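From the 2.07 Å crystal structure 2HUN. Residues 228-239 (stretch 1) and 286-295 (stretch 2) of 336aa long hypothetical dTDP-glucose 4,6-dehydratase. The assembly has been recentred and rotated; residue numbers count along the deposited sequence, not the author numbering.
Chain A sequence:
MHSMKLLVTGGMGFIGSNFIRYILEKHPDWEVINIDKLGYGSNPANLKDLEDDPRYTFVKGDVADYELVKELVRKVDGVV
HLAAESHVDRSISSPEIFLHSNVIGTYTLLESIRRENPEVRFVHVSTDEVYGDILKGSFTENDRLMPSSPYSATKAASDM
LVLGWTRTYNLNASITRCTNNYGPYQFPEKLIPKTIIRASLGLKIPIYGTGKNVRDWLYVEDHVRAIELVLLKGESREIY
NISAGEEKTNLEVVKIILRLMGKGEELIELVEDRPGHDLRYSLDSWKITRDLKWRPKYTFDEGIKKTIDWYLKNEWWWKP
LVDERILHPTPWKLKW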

# COMPACT_ATOMS: atom_id res chain seq x y z
N GLU A 228 -12.18 18.94 -7.28
CA GLU A 228 -11.86 20.36 -7.40
C GLU A 228 -11.70 20.96 -6.01
O GLU A 228 -10.72 21.67 -5.73
CB GLU A 228 -12.98 21.11 -8.14
CG GLU A 228 -12.85 22.63 -8.09
CD GLU A 228 -13.96 23.37 -8.83
OE1 GLU A 228 -15.14 23.01 -8.67
OE2 GLU A 228 -13.65 24.32 -9.57
N LEU A 229 -12.66 20.66 -5.14
CA LEU A 229 -12.66 21.16 -3.77
C LEU A 229 -11.42 20.70 -3.02
O LEU A 229 -10.78 21.49 -2.33
CB LEU A 229 -13.93 20.67 -3.06
CG LEU A 229 -14.48 21.53 -1.93
CD1 LEU A 229 -14.61 22.98 -2.39
CD2 LEU A 229 -15.84 20.99 -1.51
N VAL A 230 -11.08 19.42 -3.15
CA VAL A 230 -9.91 18.86 -2.50
C VAL A 230 -8.65 19.53 -3.05
O VAL A 230 -7.73 19.83 -2.30
CB VAL A 230 -9.82 17.32 -2.72
CG1 VAL A 230 -8.47 16.79 -2.25
CG2 VAL A 230 -10.94 16.61 -1.96
N LEU A 231 -8.63 19.77 -4.35
CA LEU A 231 -7.48 20.42 -5.00
C LEU A 231 -7.22 21.81 -4.41
O LEU A 231 -6.11 22.12 -4.01
CB LEU A 231 -7.73 20.56 -6.50
CG LEU A 231 -6.69 21.35 -7.31
CD1 LEU A 231 -5.39 20.56 -7.39
CD2 LEU A 231 -7.23 21.64 -8.71
N LEU A 232 -8.26 22.63 -4.36
CA LEU A 232 -8.14 24.00 -3.86
C LEU A 232 -8.17 24.17 -2.34
O LEU A 232 -7.60 25.13 -1.83
CB LEU A 232 -9.24 24.88 -4.47
CG LEU A 232 -9.36 24.97 -6.00
CD1 LEU A 232 -10.64 25.73 -6.35
CD2 LEU A 232 -8.14 25.66 -6.59
N LYS A 233 -8.84 23.28 -1.62
CA LYS A 233 -8.93 23.44 -0.17
C LYS A 233 -8.49 22.26 0.70
O LYS A 233 -8.41 22.40 1.92
CB LYS A 233 -10.36 23.83 0.20
CG LYS A 233 -10.87 25.06 -0.51
CD LYS A 233 -12.35 25.22 -0.25
CE LYS A 233 -13.01 26.25 -1.14
NZ LYS A 233 -14.49 26.26 -0.90
N GLY A 234 -8.21 21.12 0.07
CA GLY A 234 -7.79 19.95 0.83
C GLY A 234 -6.45 20.13 1.52
O GLY A 234 -5.54 20.76 0.98
N GLU A 235 -6.32 19.55 2.71
CA GLU A 235 -5.08 19.65 3.47
C GLU A 235 -4.11 18.55 3.09
O GLU A 235 -4.51 17.42 2.82
CB GLU A 235 -5.40 19.58 4.97
CG GLU A 235 -6.58 20.46 5.35
CD GLU A 235 -6.91 20.38 6.83
OE1 GLU A 235 -6.99 19.26 7.38
OE2 GLU A 235 -7.11 21.46 7.44
N SER A 236 -2.82 18.88 3.07
CA SER A 236 -1.79 17.92 2.71
C SER A 236 -1.73 16.79 3.73
O SER A 236 -2.04 17.00 4.90
CB SER A 236 -0.43 18.62 2.62
OG SER A 236 0.57 17.74 2.13
N ARG A 237 -1.33 15.60 3.28
CA ARG A 237 -1.22 14.43 4.14
C ARG A 237 -2.57 13.85 4.54
O ARG A 237 -2.63 12.91 5.33
CB ARG A 237 -0.44 14.79 5.42
CG ARG A 237 0.88 15.49 5.14
CD ARG A 237 1.66 15.86 6.40
NE ARG A 237 2.96 16.43 6.04
CZ ARG A 237 3.98 16.59 6.88
NH1 ARG A 237 3.86 16.22 8.15
NH2 ARG A 237 5.12 17.11 6.45
N GLU A 238 -3.66 14.38 3.99
CA GLU A 238 -5.00 13.90 4.32
C GLU A 238 -5.70 13.11 3.22
O GLU A 238 -5.57 13.41 2.03
CB GLU A 238 -5.91 15.07 4.70
CG GLU A 238 -5.51 15.86 5.93
CD GLU A 238 -5.55 15.04 7.21
OE1 GLU A 238 -6.20 13.97 7.21
OE2 GLU A 238 -4.94 15.46 8.21
N ILE A 239 -6.45 12.09 3.63
CA ILE A 239 -7.21 11.28 2.70
C ILE A 239 -8.67 11.73 2.82
O ILE A 239 -9.15 12.02 3.93
CB ILE A 239 -7.12 9.77 3.04
CG1 ILE A 239 -5.66 9.31 2.95
CG2 ILE A 239 -7.98 8.96 2.07
CD1 ILE A 239 -5.47 7.83 3.21
N TRP A 286 -17.87 11.67 5.84
CA TRP A 286 -18.12 12.77 6.76
C TRP A 286 -16.95 13.77 6.81
O TRP A 286 -17.16 14.97 6.95
CB TRP A 286 -18.38 12.24 8.17
CG TRP A 286 -18.47 13.33 9.18
CD1 TRP A 286 -17.61 13.56 10.22
CD2 TRP A 286 -19.46 14.36 9.24
NE1 TRP A 286 -18.01 14.67 10.92
CE2 TRP A 286 -19.14 15.19 10.34
CE3 TRP A 286 -20.60 14.67 8.47
CZ2 TRP A 286 -19.90 16.31 10.69
CZ3 TRP A 286 -21.36 15.79 8.82
CH2 TRP A 286 -21.01 16.59 9.92
N LYS A 287 -15.73 13.26 6.70
CA LYS A 287 -14.54 14.12 6.76
C LYS A 287 -14.59 15.26 5.76
O LYS A 287 -14.45 16.43 6.12
CB LYS A 287 -13.28 13.28 6.54
CG LYS A 287 -11.96 14.05 6.64
CD LYS A 287 -10.79 13.07 6.56
CE LYS A 287 -9.45 13.76 6.66
NZ LYS A 287 -8.34 12.77 6.58
N ILE A 288 -14.81 14.93 4.49
CA ILE A 288 -14.86 15.94 3.45
C ILE A 288 -16.07 16.85 3.64
O ILE A 288 -16.02 18.04 3.33
CB ILE A 288 -14.84 15.29 2.04
CG1 ILE A 288 -14.47 16.35 1.00
CG2 ILE A 288 -16.20 14.66 1.72
CD1 ILE A 288 -14.27 15.78 -0.40
N THR A 289 -17.16 16.30 4.17
CA THR A 289 -18.35 17.10 4.41
C THR A 289 -18.04 18.16 5.45
O THR A 289 -18.26 19.36 5.24
CB THR A 289 -19.52 16.24 4.93
OG1 THR A 289 -19.84 15.22 3.98
CG2 THR A 289 -20.75 17.11 5.17
N ARG A 290 -17.50 17.72 6.59
CA ARG A 290 -17.15 18.58 7.72
C ARG A 290 -16.10 19.63 7.41
O ARG A 290 -16.28 20.81 7.70
CB ARG A 290 -16.66 17.71 8.89
CG ARG A 290 -16.32 18.47 10.19
CD ARG A 290 -15.43 17.61 11.11
NE ARG A 290 -14.18 17.25 10.44
CZ ARG A 290 -13.63 16.04 10.47
NH1 ARG A 290 -14.19 15.05 11.15
NH2 ARG A 290 -12.51 15.82 9.78
N ASP A 291 -14.98 19.19 6.84
CA ASP A 291 -13.87 20.10 6.54
C ASP A 291 -14.01 20.97 5.30
O ASP A 291 -13.78 22.18 5.36
CB ASP A 291 -12.56 19.31 6.43
CG ASP A 291 -12.16 18.65 7.75
OD1 ASP A 291 -12.82 18.91 8.77
OD2 ASP A 291 -11.19 17.88 7.75
N LEU A 292 -14.39 20.38 4.17
CA LEU A 292 -14.50 21.14 2.93
C LEU A 292 -15.92 21.50 2.51
O LEU A 292 -16.12 22.11 1.46
CB LEU A 292 -13.81 20.37 1.81
CG LEU A 292 -12.43 19.79 2.13
CD1 LEU A 292 -11.80 19.22 0.86
CD2 LEU A 292 -11.54 20.86 2.75
N LYS A 293 -16.90 21.12 3.33
CA LYS A 293 -18.30 21.41 3.03
C LYS A 293 -18.81 20.82 1.73
O LYS A 293 -19.71 21.37 1.10
CB LYS A 293 -18.53 22.93 3.02
CG LYS A 293 -18.62 23.56 4.39
CD LYS A 293 -17.36 23.33 5.19
CE LYS A 293 -17.44 23.88 6.60
NZ LYS A 293 -16.14 23.66 7.30
N TRP A 294 -18.24 19.69 1.31
CA TRP A 294 -18.70 19.04 0.09
C TRP A 294 -20.02 18.30 0.29
O TRP A 294 -20.18 17.56 1.26
CB TRP A 294 -17.68 18.02 -0.42
CG TRP A 294 -18.20 17.29 -1.63
CD1 TRP A 294 -18.30 17.77 -2.90
CD2 TRP A 294 -18.75 15.96 -1.66
NE1 TRP A 294 -18.88 16.83 -3.73
CE2 TRP A 294 -19.17 15.72 -2.99
CE3 TRP A 294 -18.93 14.97 -0.69
CZ2 TRP A 294 -19.76 14.51 -3.37
CZ3 TRP A 294 -19.52 13.77 -1.08
CH2 TRP A 294 -19.93 13.55 -2.41
N ARG A 295 -20.95 18.50 -0.64
CA ARG A 295 -22.25 17.83 -0.62
C ARG A 295 -22.60 17.47 -2.07
O ARG A 295 -22.22 18.18 -3.00
CB ARG A 295 -23.35 18.77 -0.10
CG ARG A 295 -23.15 19.34 1.30
CD ARG A 295 -23.65 18.40 2.38
NE ARG A 295 -23.61 19.03 3.70
CZ ARG A 295 -23.98 18.43 4.83
NH1 ARG A 295 -24.42 17.18 4.80
NH2 ARG A 295 -23.90 19.08 5.98
O HOH W 1 -9.13 18.25 6.29

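Two helices, 228-233 and 286-292, cross at 52° with their axes 11.4 Å apart at closest approach; the backbones come nearest where Lys233 and Leu292 lie with CA atoms 6.8 Å apart, and 445 Å² is buried in all. Along stretch 2, Trp286 makes no contact with stretch 1. Lys287 follows with a fully extended side chain, every chi angle t, which carries its ammonium to the end of stretch 1, beyond the first helix. There NZ donates to Glu238 OE1 at 2.5 Å, a short hydrogen bond within a salt bridge, and to the backbone carbonyl Ile239 O at 2.9 Å, so one charged group ties down both a carboxylate and the main chain. The next residue, Ile288, points its CA-to-CB bond toward stretch 1, and its CD1 packs against Val230 CG2 at 3.8 Å. Asp291 is held by its neighbour Arg290, whose NE donates to Asp291 OD1 at 2.7 Å in a salt bridge. Asp291 OD2 also lies 4.4 Å from Glu235 OE1, a pairing of like charges; a water eases it by donating to both, at 2.6 Å to Asp291 OD2 and, more weakly, at 2.6 Å to Glu235 OE1. Leu292, with the largest area covered, is the apolar centre: its CD1 lies 3.9 Å from Val230 CG2 and 4.1 Å from Gly234 CA, while its CD2 is 3.6 Å from Lys233 O. A CB on Gly234 would clash with Val230 O, the acceptor for Gly234 N at 2.7 Å. Lys293 leaves the helix with positive phi and turns its side chain back, NZ donating to Arg290 O at 2.9 Å. Trp294 closes the contact: Leu229 CD2 sits at its ring edge, 3.7 Å from Trp294 CB, and also reaches Leu292 CB at 3.9 Å, so one methyl packs against both residues.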